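Long-range contacts in MSM0273 (Mycobacterium smegmatis, PDB 5L37), which builds a pentameric unit of the RMM bacterial microcompartment shell, probably closing the vertices of its polyhedral structure: residues R3-G8 with E28-G33; G22-V27 with I37-L42; L42-G47 with A71-S76. All coordinates share one frame; numbering follows the deposited sequence.

Contact 1 of 3, residues R3-G8 with E28-G33; sequences RATVTG and EVEGTG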
ATOM      1  N   ARG C   3       6.195  13.127   7.150  1.00 15.40           N
ATOM      2  CA  ARG C   3       6.069  14.527   7.561  1.00 15.42           C
ATOM      3  C   ARG C   3       5.487  15.299   6.386  1.00 17.35           C
ATOM      4  O   ARG C   3       5.952  15.143   5.249  1.00 17.73           O
ATOM      5  CB  ARG C   3       7.445  15.102   7.964  1.00 19.98           C
ATOM      6  CG  ARG C   3       8.071  14.427   9.143  1.00 20.03           C
ATOM      7  CD  ARG C   3       9.382  15.100   9.552  1.00 26.27           C
ATOM      8  NE  ARG C   3      10.335  15.224   8.475  1.00 38.08           N
ATOM      9  CZ  ARG C   3      10.644  16.378   7.878  1.00 40.29           C
ATOM     10  NH1 ARG C   3      10.074  17.523   8.250  1.00 40.18           N
ATOM     11  NH2 ARG C   3      11.539  16.384   6.905  1.00 45.78           N
ATOM     12  N   ALA C   4       4.517  16.157   6.674  1.00 15.45           N
ATOM     13  CA  ALA C   4       3.906  16.984   5.644  1.00 16.00           C
ATOM     14  C   ALA C   4       3.533  18.318   6.220  1.00 16.94           C
ATOM     15  O   ALA C   4       3.549  18.498   7.455  1.00 19.04           O
ATOM     16  CB  ALA C   4       2.677  16.294   5.098  1.00 18.43           C
ATOM     17  N   THR C   5       3.213  19.251   5.332  1.00 17.39           N
ATOM     18  CA  THR C   5       2.763  20.576   5.725  1.00 18.17           C
ATOM     19  C   THR C   5       1.364  20.762   5.192  1.00 18.93           C
ATOM     20  O   THR C   5       1.124  20.504   4.006  1.00 19.97           O
ATOM     21  CB  THR C   5       3.701  21.686   5.169  1.00 22.73           C
ATOM     22  OG1 THR C   5       5.030  21.439   5.656  1.00 24.27           O
ATOM     23  CG2 THR C   5       3.242  23.067   5.616  1.00 21.93           C
ATOM     24  N   VAL C   6       0.454  21.213   6.056  1.00 18.64           N
ATOM     25  CA  VAL C   6      -0.911  21.546   5.629  1.00 20.70           C
ATOM     26  C   VAL C   6      -0.909  22.799   4.747  1.00 23.22           C
ATOM     27  O   VAL C   6      -0.348  23.846   5.112  1.00 24.64           O
ATOM     28  CB  VAL C   6      -1.841  21.795   6.811  1.00 18.34           C
ATOM     29  CG1 VAL C   6      -3.268  22.095   6.305  1.00 20.07           C
ATOM     30  CG2 VAL C   6      -1.866  20.561   7.775  1.00 17.12           C
ATOM     31  N   THR C   7      -1.515  22.692   3.569  1.00 20.83           N
ATOM     32  CA  THR C   7      -1.482  23.825   2.642  1.00 23.70           C
ATOM     33  C   THR C   7      -2.866  24.402   2.421  1.00 28.99           C
ATOM     34  O   THR C   7      -3.016  25.558   1.979  1.00 28.80           O
ATOM     35  CB  THR C   7      -0.888  23.422   1.289  1.00 27.64           C
ATOM     36  OG1 THR C   7      -1.596  22.282   0.786  1.00 33.88           O
ATOM     37  CG2 THR C   7       0.593  23.031   1.436  1.00 27.50           C
ATOM     38  N   GLY C   8      -3.900  23.652   2.761  1.00 26.18           N
ATOM     39  CA  GLY C   8      -5.244  24.188   2.577  1.00 29.12           C
ATOM     40  C   GLY C   8      -6.360  23.233   2.928  1.00 28.24           C
ATOM     41  O   GLY C   8      -6.120  22.102   3.330  1.00 24.83           O
ATOM     42  N   GLU C  28       1.373  18.886   1.741  1.00 20.69           N
ATOM     43  CA  GLU C  28       2.512  18.733   0.866  1.00 20.87           C
ATOM     44  C   GLU C  28       3.580  17.964   1.630  1.00 23.31           C
ATOM     45  O   GLU C  28       3.972  18.352   2.742  1.00 20.42           O
ATOM     46  CB  GLU C  28       3.028  20.093   0.427  1.00 27.42           C
ATOM     47  CG  GLU C  28       4.266  20.018  -0.398  1.00 31.30           C
ATOM     48  CD  GLU C  28       4.628  21.345  -1.009  1.00 44.75           C
ATOM     49  OE1 GLU C  28       3.926  22.357  -0.775  1.00 45.17           O
ATOM     50  OE2 GLU C  28       5.654  21.374  -1.709  1.00 54.73           O
ATOM     51  N   VAL C  29       4.022  16.864   1.053  1.00 20.41           N
ATOM     52  CA  VAL C  29       4.978  16.000   1.728  1.00 23.09           C
ATOM     53  C   VAL C  29       6.345  16.664   1.740  1.00 27.22           C
ATOM     54  O   VAL C  29       6.807  17.183   0.721  1.00 24.84           O
ATOM     55  CB  VAL C  29       5.049  14.602   1.043  1.00 22.87           C
ATOM     56  CG1 VAL C  29       6.065  13.719   1.751  1.00 25.95           C
ATOM     57  CG2 VAL C  29       3.704  13.933   1.091  1.00 21.76           C
ATOM     58  N   GLU C  30       6.991  16.655   2.907  1.00 25.84           N
ATOM     59  CA  GLU C  30       8.267  17.335   3.091  1.00 29.29           C
ATOM     60  C   GLU C  30       9.302  16.645   2.195  1.00 32.44           C
ATOM     61  O   GLU C  30       9.317  15.427   2.077  1.00 36.22           O
ATOM     62  CB  GLU C  30       8.718  17.218   4.560  1.00 37.07           C
ATOM     63  CG  GLU C  30       7.914  17.952   5.634  1.00 49.21           C
ATOM     64  CD  GLU C  30       7.930  19.455   5.574  1.00 63.57           C
ATOM     65  OE1 GLU C  30       8.577  20.042   4.673  1.00 69.46           O
ATOM     66  OE2 GLU C  30       7.285  20.048   6.466  1.00 63.41           O
ATOM     67  N   GLY C  31      10.140  17.413   1.527  1.00 35.53           N
ATOM     68  CA  GLY C  31      11.173  16.811   0.705  1.00 43.84           C
ATOM     69  C   GLY C  31      10.783  16.386  -0.691  1.00 44.66           C
ATOM     70  O   GLY C  31      11.525  16.636  -1.621  1.00 44.90           O
ATOM     71  N   THR C  32       9.632  15.751  -0.865  1.00 37.18           N
ATOM     72  CA  THR C  32       9.261  15.336  -2.206  1.00 32.20           C
ATOM     73  C   THR C  32       8.430  16.432  -2.869  1.00 34.80           C
ATOM     74  O   THR C  32       8.403  16.547  -4.082  1.00 35.30           O
ATOM     75  CB  THR C  32       8.453  14.019  -2.216  1.00 37.32           C
ATOM     76  OG1 THR C  32       7.188  14.249  -1.585  1.00 33.21           O
ATOM     77  CG2 THR C  32       9.193  12.918  -1.458  1.00 40.78           C
ATOM     78  N   GLY C  33       7.716  17.206  -2.060  1.00 35.22           N
ATOM     79  CA  GLY C  33       6.813  18.214  -2.590  1.00 37.48           C
ATOM     80  C   GLY C  33       5.516  17.596  -3.108  1.00 37.56           C
ATOM     81  O   GLY C  33       4.631  18.310  -3.576  1.00 40.07           O
TER
HETATM   82  O   HOH W   1      11.411  19.402   5.816  1.00 43.02           O
HETATM   83  O   HOH W   2       6.302  18.500   8.439  1.00 45.59           O
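T5 and E28 face each other as a hydrogen-bonded antiparallel pair: T5 N donates to E28 O and E28 N returns a bond to T5 O, each 2.8 Å long. A4 and V29 make the neighbouring non-hydrogen-bonded pair, and there A4 CA comes within 3.2 Å of E28 O. E30 N then bonds R3 O at 3.0 Å, nearly straight at 175°, although E30 has left the strand. Its side chain turns back: CB and CG lie over one face of the R3 guanidinium, CG 3.4 Å from R3 NH1, and the bend at chi2 (-66°) turns CD toward T5, leaving OE2 2.8 Å from T5 OG1. R3 NH1 and E30 OE2, 4.2 Å apart with the oxygen well out of the guanidinium plane, are opposite charges near each other without a salt bridge. One water accepts from R3 NH2 and donates weakly to E30 OE1; another donates to both A4 O and E30 OE2. T7 CG2 packs on E28 CB at 3.9 Å. Further out, H49 hydrogen-bonds T5 OG1 and R35 forms a salt bridge with E28 OE1. T7 and G8 both face E26 in a classic beta bulge of the antiparallel EutN/CcmL sheet.

Contact 2 of 3, residues G22-V27 with I37-L42; sequences GAFLEV and IAFDVL
F39 reaches across from strand 35-40 to meet F24 and G22 on strand 23-29. Its CB starts on the same sheet face as F24, and CG, anti to the backbone N (chi1 -160°), passes 3.9 Å from A23 O. CD1 lies 3.6 Å from A23 O and also touches F24 CE1, which CE1 meets in turn; on the other side CE2 and then CZ approach G22 CA, CZ to 3.6 Å. The edge of F39 points at the face of F24 in an offset edge-to-face pair, planes 74° apart and centroids separated by 5.6 Å. A23 N lies over one face of the F39 ring, towards the rim. A23 pairs with D40 and L25 with A38 through four backbone hydrogen bonds; L25 N to A38 O is nearly straight at 174°. On the sheet face that bears the two phenylalanines, I37 CG2 lies 3.8 Å from F24 CB, and M1 of a neighbouring subunit packs on F24. On the face of A23 and L25, L25 CD1 rests 3.6 Å from D40 CB; D40 OD1 is hydrogen-bonded to S44 OG and weakly to L42 N. Backbone bonds thus set the hairpin's register, while side-chain contacts across it are mainly apolar.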
ATOM      1  N   GLY C  22     -14.739  15.588  10.822  1.00 22.10           N
ATOM      2  CA  GLY C  22     -13.341  15.885  10.568  1.00 21.91           C
ATOM      3  C   GLY C  22     -13.221  16.635   9.258  1.00 18.73           C
ATOM      4  O   GLY C  22     -14.256  16.931   8.623  1.00 24.61           O
ATOM      5  N   ALA C  23     -11.991  16.907   8.843  1.00 16.66           N
ATOM      6  CA  ALA C  23     -11.750  17.736   7.675  1.00 18.10           C
ATOM      7  C   ALA C  23     -10.869  17.031   6.657  1.00 16.10           C
ATOM      8  O   ALA C  23     -10.040  16.198   6.992  1.00 18.08           O
ATOM      9  CB  ALA C  23     -11.109  19.036   8.097  1.00 19.92           C
ATOM     10  N   PHE C  24     -11.062  17.386   5.388  1.00 17.02           N
ATOM     11  CA  PHE C  24     -10.145  16.963   4.322  1.00 16.15           C
ATOM     12  C   PHE C  24      -9.110  18.082   4.128  1.00 18.71           C
ATOM     13  O   PHE C  24      -9.465  19.176   3.723  1.00 22.14           O
ATOM     14  CB  PHE C  24     -10.877  16.734   2.994  1.00 17.63           C
ATOM     15  CG  PHE C  24     -11.840  15.586   3.002  1.00 17.94           C
ATOM     16  CD1 PHE C  24     -11.393  14.285   3.200  1.00 22.26           C
ATOM     17  CD2 PHE C  24     -13.167  15.795   2.700  1.00 26.47           C
ATOM     18  CE1 PHE C  24     -12.301  13.191   3.167  1.00 23.70           C
ATOM     19  CE2 PHE C  24     -14.068  14.712   2.660  1.00 31.37           C
ATOM     20  CZ  PHE C  24     -13.634  13.435   2.905  1.00 26.39           C
ATOM     21  N   LEU C  25      -7.838  17.802   4.363  1.00 16.21           N
ATOM     22  CA  LEU C  25      -6.829  18.854   4.215  1.00 16.81           C
ATOM     23  C   LEU C  25      -5.875  18.501   3.100  1.00 20.36           C
ATOM     24  O   LEU C  25      -5.436  17.341   2.967  1.00 18.39           O
ATOM     25  CB  LEU C  25      -6.040  19.046   5.535  1.00 16.58           C
ATOM     26  CG  LEU C  25      -6.888  19.439   6.788  1.00 17.63           C
ATOM     27  CD1 LEU C  25      -5.948  19.651   8.001  1.00 16.67           C
ATOM     28  CD2 LEU C  25      -7.752  20.670   6.545  1.00 19.75           C
ATOM     29  N   GLU C  26      -5.549  19.493   2.292  1.00 17.89           N
ATOM     30  CA  GLU C  26      -4.468  19.301   1.339  1.00 20.21           C
ATOM     31  C   GLU C  26      -3.142  19.453   2.105  1.00 21.80           C
ATOM     32  O   GLU C  26      -3.010  20.354   2.927  1.00 19.06           O
ATOM     33  CB  GLU C  26      -4.544  20.306   0.193  1.00 23.80           C
ATOM     34  CG  GLU C  26      -3.480  20.019  -0.871  1.00 30.09           C
ATOM     35  CD  GLU C  26      -3.511  20.996  -2.013  1.00 54.09           C
ATOM     36  OE1 GLU C  26      -3.059  22.148  -1.820  1.00 66.57           O
ATOM     37  OE2 GLU C  26      -3.992  20.606  -3.100  1.00 55.19           O
ATOM     38  N   VAL C  27      -2.200  18.544   1.858  1.00 18.70           N
ATOM     39  CA  VAL C  27      -0.890  18.582   2.514  1.00 21.19           C
ATOM     40  C   VAL C  27       0.177  18.411   1.444  1.00 24.14           C
ATOM     41  O   VAL C  27      -0.088  17.855   0.382  1.00 22.94           O
ATOM     42  CB  VAL C  27      -0.728  17.486   3.596  1.00 17.87           C
ATOM     43  CG1 VAL C  27      -1.848  17.614   4.651  1.00 17.86           C
ATOM     44  CG2 VAL C  27      -0.673  16.040   2.966  1.00 17.82           C
ATOM     45  N   ILE C  37      -4.375  14.475  -0.154  1.00 17.89           N
ATOM     46  CA  ILE C  37      -5.427  14.890   0.757  1.00 17.75           C
ATOM     47  C   ILE C  37      -5.456  13.933   1.929  1.00 17.23           C
ATOM     48  O   ILE C  37      -5.584  12.701   1.754  1.00 16.95           O
ATOM     49  CB  ILE C  37      -6.848  14.941   0.053  1.00 17.07           C
ATOM     50  CG1 ILE C  37      -6.802  15.803  -1.237  1.00 22.28           C
ATOM     51  CG2 ILE C  37      -7.940  15.390   1.070  1.00 17.98           C
ATOM     52  CD1 ILE C  37      -6.208  17.167  -1.080  1.00 25.84           C
ATOM     53  N   ALA C  38      -5.344  14.505   3.131  1.00 14.56           N
ATOM     54  CA  ALA C  38      -5.364  13.710   4.341  1.00 13.79           C
ATOM     55  C   ALA C  38      -6.530  14.090   5.200  1.00 17.22           C
ATOM     56  O   ALA C  38      -6.915  15.272   5.242  1.00 17.64           O
ATOM     57  CB  ALA C  38      -4.038  13.890   5.149  1.00 16.70           C
ATOM     58  N   PHE C  39      -7.089  13.114   5.906  1.00 13.84           N
ATOM     59  CA  PHE C  39      -8.182  13.381   6.836  1.00 15.32           C
ATOM     60  C   PHE C  39      -7.633  13.897   8.151  1.00 15.06           C
ATOM     61  O   PHE C  39      -6.584  13.456   8.592  1.00 14.76           O
ATOM     62  CB  PHE C  39      -9.014  12.104   7.078  1.00 13.51           C
ATOM     63  CG  PHE C  39     -10.373  12.383   7.600  1.00 14.81           C
ATOM     64  CD1 PHE C  39     -11.327  12.896   6.747  1.00 17.24           C
ATOM     65  CD2 PHE C  39     -10.716  12.138   8.941  1.00 16.97           C
ATOM     66  CE1 PHE C  39     -12.615  13.182   7.194  1.00 20.03           C
ATOM     67  CE2 PHE C  39     -12.006  12.420   9.418  1.00 19.95           C
ATOM     68  CZ  PHE C  39     -12.957  12.949   8.535  1.00 21.23           C
ATOM     69  N   ASP C  40      -8.337  14.833   8.758  1.00 14.89           N
ATOM     70  CA  ASP C  40      -7.869  15.438  10.009  1.00 14.65           C
ATOM     71  C   ASP C  40      -8.966  15.494  11.038  1.00 15.25           C
ATOM     72  O   ASP C  40     -10.072  15.983  10.753  1.00 18.00           O
ATOM     73  CB  ASP C  40      -7.376  16.845   9.742  1.00 15.19           C
ATOM     74  CG  ASP C  40      -6.798  17.497  10.988  1.00 17.20           C
ATOM     75  OD1 ASP C  40      -5.809  16.995  11.522  1.00 20.64           O
ATOM     76  OD2 ASP C  40      -7.260  18.582  11.311  1.00 19.63           O
ATOM     77  N   VAL C  41      -8.652  15.033  12.251  1.00 15.73           N
ATOM     78  CA  VAL C  41      -9.586  15.103  13.366  1.00 16.37           C
ATOM     79  C   VAL C  41      -9.055  16.012  14.482  1.00 16.77           C
ATOM     80  O   VAL C  41      -9.749  16.262  15.462  1.00 19.71           O
ATOM     81  CB  VAL C  41      -9.889  13.721  13.957  1.00 16.92           C
ATOM     82  CG1 VAL C  41     -10.555  12.799  12.861  1.00 19.18           C
ATOM     83  CG2 VAL C  41      -8.624  13.045  14.488  1.00 18.68           C
ATOM     84  N   LEU C  42      -7.814  16.472  14.334  1.00 17.03           N
ATOM     85  CA  LEU C  42      -7.130  17.292  15.356  1.00 18.65           C
ATOM     86  C   LEU C  42      -7.305  18.807  15.264  1.00 18.41           C
ATOM     87  O   LEU C  42      -6.718  19.544  16.068  1.00 20.83           O
ATOM     88  CB  LEU C  42      -5.639  16.965  15.347  1.00 20.07           C
ATOM     89  CG  LEU C  42      -5.316  15.551  15.850  1.00 20.71           C
ATOM     90  CD1 LEU C  42      -3.803  15.224  15.608  1.00 22.59           C
ATOM     91  CD2 LEU C  42      -5.697  15.379  17.335  1.00 22.25           C
TER

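Contact 3 of 3, residues L42-G47 with A71-S76; sequences LGSGVG and ALIIGS
L42 and G75 have the nearest CA atoms of a loop and a strand that run past each other without pairing, 7.6 Å apart, so side chains and one water span the gap. The loop 42-47 follows strand 35-40 of the EutN/CcmL fold, and 71-76 pairs with 49-54 on one side and with 35-40 through F39 on the other, consistent with a small closed barrel. L42 carries most of the contact on the loop side. Its chi1 (-68°) sets CG anti to the carbonyl carbon and chi2 (172°) carries CD1 on to the strand backbone, where it meets G75 CA at 3.8 Å and I74 C at 3.9 Å. The same methyl is more loosely placed against I73 CG2, at 4.4 Å. G75 has no side chain, and the leucine methyl lies directly against its main chain. From the other end of the contact comes S44, whose OG lies 3.7 Å from I73 CG2, a polar atom beside a methyl group. That hydroxyl is taken up by D40 OD1, which ties the loop back to the end of the strand before it. I73 CG2 is approached by L42 and S44, and D40 OD1 also packs on it; the I73 side chain packs on V50, I52, A38 and L25 as well. The loop also meets a second subunit: I16 of that neighbouring subunit packs on L42, L72 and I74, and its R14 hydrogen-bonds L42 O. Backbone bonds from I74 and S76 to the same subunit place this strand at an interface of the pentamer. Between loop and strand, a water bridges the two main chains, accepting from L42 N at 3.2 Å and donating to I73 O at 2.7 Å.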
ATOM      1  N   LEU C  42      -7.814  16.472  14.334  1.00 17.03           N
ATOM      2  CA  LEU C  42      -7.130  17.292  15.356  1.00 18.65           C
ATOM      3  C   LEU C  42      -7.305  18.807  15.264  1.00 18.41           C
ATOM      4  O   LEU C  42      -6.718  19.544  16.068  1.00 20.83           O
ATOM      5  CB  LEU C  42      -5.639  16.965  15.347  1.00 20.07           C
ATOM      6  CG  LEU C  42      -5.316  15.551  15.850  1.00 20.71           C
ATOM      7  CD1 LEU C  42      -3.803  15.224  15.608  1.00 22.59           C
ATOM      8  CD2 LEU C  42      -5.697  15.379  17.335  1.00 22.25           C
ATOM      9  N   GLY C  43      -7.938  19.301  14.207  1.00 18.12           N
ATOM     10  CA  GLY C  43      -8.071  20.732  14.066  1.00 20.58           C
ATOM     11  C   GLY C  43      -6.755  21.339  13.616  1.00 25.52           C
ATOM     12  O   GLY C  43      -6.414  22.485  13.993  1.00 26.78           O
ATOM     13  N   SER C  44      -6.047  20.615  12.752  1.00 20.30           N
ATOM     14  CA  SER C  44      -4.760  21.087  12.227  1.00 19.92           C
ATOM     15  C   SER C  44      -4.939  22.306  11.347  1.00 23.87           C
ATOM     16  O   SER C  44      -5.959  22.449  10.689  1.00 27.13           O
ATOM     17  CB  SER C  44      -4.073  19.983  11.404  1.00 20.90           C
ATOM     18  OG  SER C  44      -3.912  18.796  12.181  1.00 20.02           O
ATOM     19  N   GLY C  45      -3.950  23.204  11.383  1.00 31.71           N
ATOM     20  CA  GLY C  45      -4.034  24.463  10.649  1.00 33.94           C
ATOM     21  C   GLY C  45      -3.163  24.588   9.412  1.00 32.01           C
ATOM     22  O   GLY C  45      -2.209  23.849   9.264  1.00 25.16           O
ATOM     23  N   VAL C  46      -3.492  25.532   8.524  1.00 35.25           N
ATOM     24  CA  VAL C  46      -2.663  25.759   7.352  1.00 29.72           C
ATOM     25  C   VAL C  46      -1.273  26.186   7.797  1.00 27.51           C
ATOM     26  O   VAL C  46      -1.112  27.039   8.684  1.00 30.59           O
ATOM     27  CB  VAL C  46      -3.274  26.804   6.395  1.00 34.61           C
ATOM     28  CG1 VAL C  46      -2.280  27.209   5.349  1.00 43.28           C
ATOM     29  CG2 VAL C  46      -4.491  26.242   5.740  1.00 35.60           C
ATOM     30  N   GLY C  47      -0.260  25.586   7.193  1.00 26.80           N
ATOM     31  CA  GLY C  47       1.111  25.926   7.515  1.00 24.21           C
ATOM     32  C   GLY C  47       1.687  25.013   8.573  1.00 23.88           C
ATOM     33  O   GLY C  47       2.888  25.001   8.811  1.00 25.18           O
ATOM     34  N   ALA C  71      -5.647   8.151   4.417  1.00 12.81           N
ATOM     35  CA  ALA C  71      -4.579   9.041   4.917  1.00 12.68           C
ATOM     36  C   ALA C  71      -5.118   9.834   6.083  1.00 12.61           C
ATOM     37  O   ALA C  71      -6.222  10.378   5.981  1.00 14.39           O
ATOM     38  CB  ALA C  71      -4.105   9.990   3.798  1.00 13.81           C
ATOM     39  N   LEU C  72      -4.394   9.825   7.194  1.00 12.49           N
ATOM     40  CA  LEU C  72      -4.868  10.419   8.456  1.00 12.80           C
ATOM     41  C   LEU C  72      -3.723  11.156   9.091  1.00 14.24           C
ATOM     42  O   LEU C  72      -2.644  10.615   9.247  1.00 14.87           O
ATOM     43  CB  LEU C  72      -5.378   9.331   9.421  1.00 13.26           C
ATOM     44  CG  LEU C  72      -5.846   9.793  10.804  1.00 13.45           C
ATOM     45  CD1 LEU C  72      -7.120  10.700  10.701  1.00 13.47           C
ATOM     46  CD2 LEU C  72      -6.143   8.546  11.623  1.00 15.05           C
ATOM     47  N   ILE C  73      -3.984  12.402   9.488  1.00 13.45           N
ATOM     48  CA  ILE C  73      -3.010  13.121  10.305  1.00 14.03           C
ATOM     49  C   ILE C  73      -3.031  12.585  11.727  1.00 13.32           C
ATOM     50  O   ILE C  73      -4.083  12.561  12.380  1.00 13.78           O
ATOM     51  CB  ILE C  73      -3.323  14.628  10.246  1.00 13.66           C
ATOM     52  CG1 ILE C  73      -2.881  15.173   8.874  1.00 13.75           C
ATOM     53  CG2 ILE C  73      -2.620  15.368  11.422  1.00 14.11           C
ATOM     54  CD1 ILE C  73      -3.547  16.589   8.522  1.00 17.74           C
ATOM     55  N   ILE C  74      -1.882  12.112  12.213  1.00 14.81           N
ATOM     56  CA  ILE C  74      -1.888  11.501  13.540  1.00 13.65           C
ATOM     57  C   ILE C  74      -1.262  12.405  14.597  1.00 15.57           C
ATOM     58  O   ILE C  74      -1.303  12.063  15.776  1.00 17.65           O
ATOM     59  CB  ILE C  74      -1.205  10.069  13.564  1.00 15.99           C
ATOM     60  CG1 ILE C  74       0.251  10.162  13.210  1.00 15.46           C
ATOM     61  CG2 ILE C  74      -1.930   9.108  12.617  1.00 19.38           C
ATOM     62  CD1 ILE C  74       0.974   8.799  13.429  1.00 13.74           C
ATOM     63  N   GLY C  75      -0.664  13.532  14.199  1.00 14.97           N
ATOM     64  CA  GLY C  75      -0.126  14.450  15.216  1.00 15.70           C
ATOM     65  C   GLY C  75       0.610  15.610  14.562  1.00 16.33           C
ATOM     66  O   GLY C  75       0.844  15.606  13.337  1.00 16.88           O
ATOM     67  N   SER C  76       0.949  16.617  15.353  1.00 16.85           N
ATOM     68  CA  SER C  76       1.792  17.692  14.823  1.00 17.72           C
ATOM     69  C   SER C  76       3.217  17.446  15.248  1.00 20.19           C
ATOM     70  O   SER C  76       3.470  16.694  16.195  1.00 24.15           O
ATOM     71  CB  SER C  76       1.305  19.092  15.238  1.00 24.71           C
ATOM     72  OG  SER C  76       1.368  19.213  16.614  1.00 28.81           O
TER
HETATM   73  O   HOH W   3      -5.965  14.492  12.643  1.00 17.04           O

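Contacts 1 and 2 lie within one antiparallel sheet with strand order 35-40, 23-29, 2-9, 49-54, 71-76, and contact 3 sets a loop against its strand 71-76. Contact 1 and contact 2 share strand 23-29, which pairs with 2-9 on one side and 35-40 on the other; their segments alternate along the chain, and their centres lie about 13 Å apart. Contact 3 comes later, sharing L42 with contact 2, with centres only about 6 Å apart; F39 exchanges backbone bonds with A71 and I73. G47 N, in contact 3, also reaches V6 O, in contact 1. The sheet thus curls round on itself, and each contact has residues touching neighbouring subunits of the pentamer.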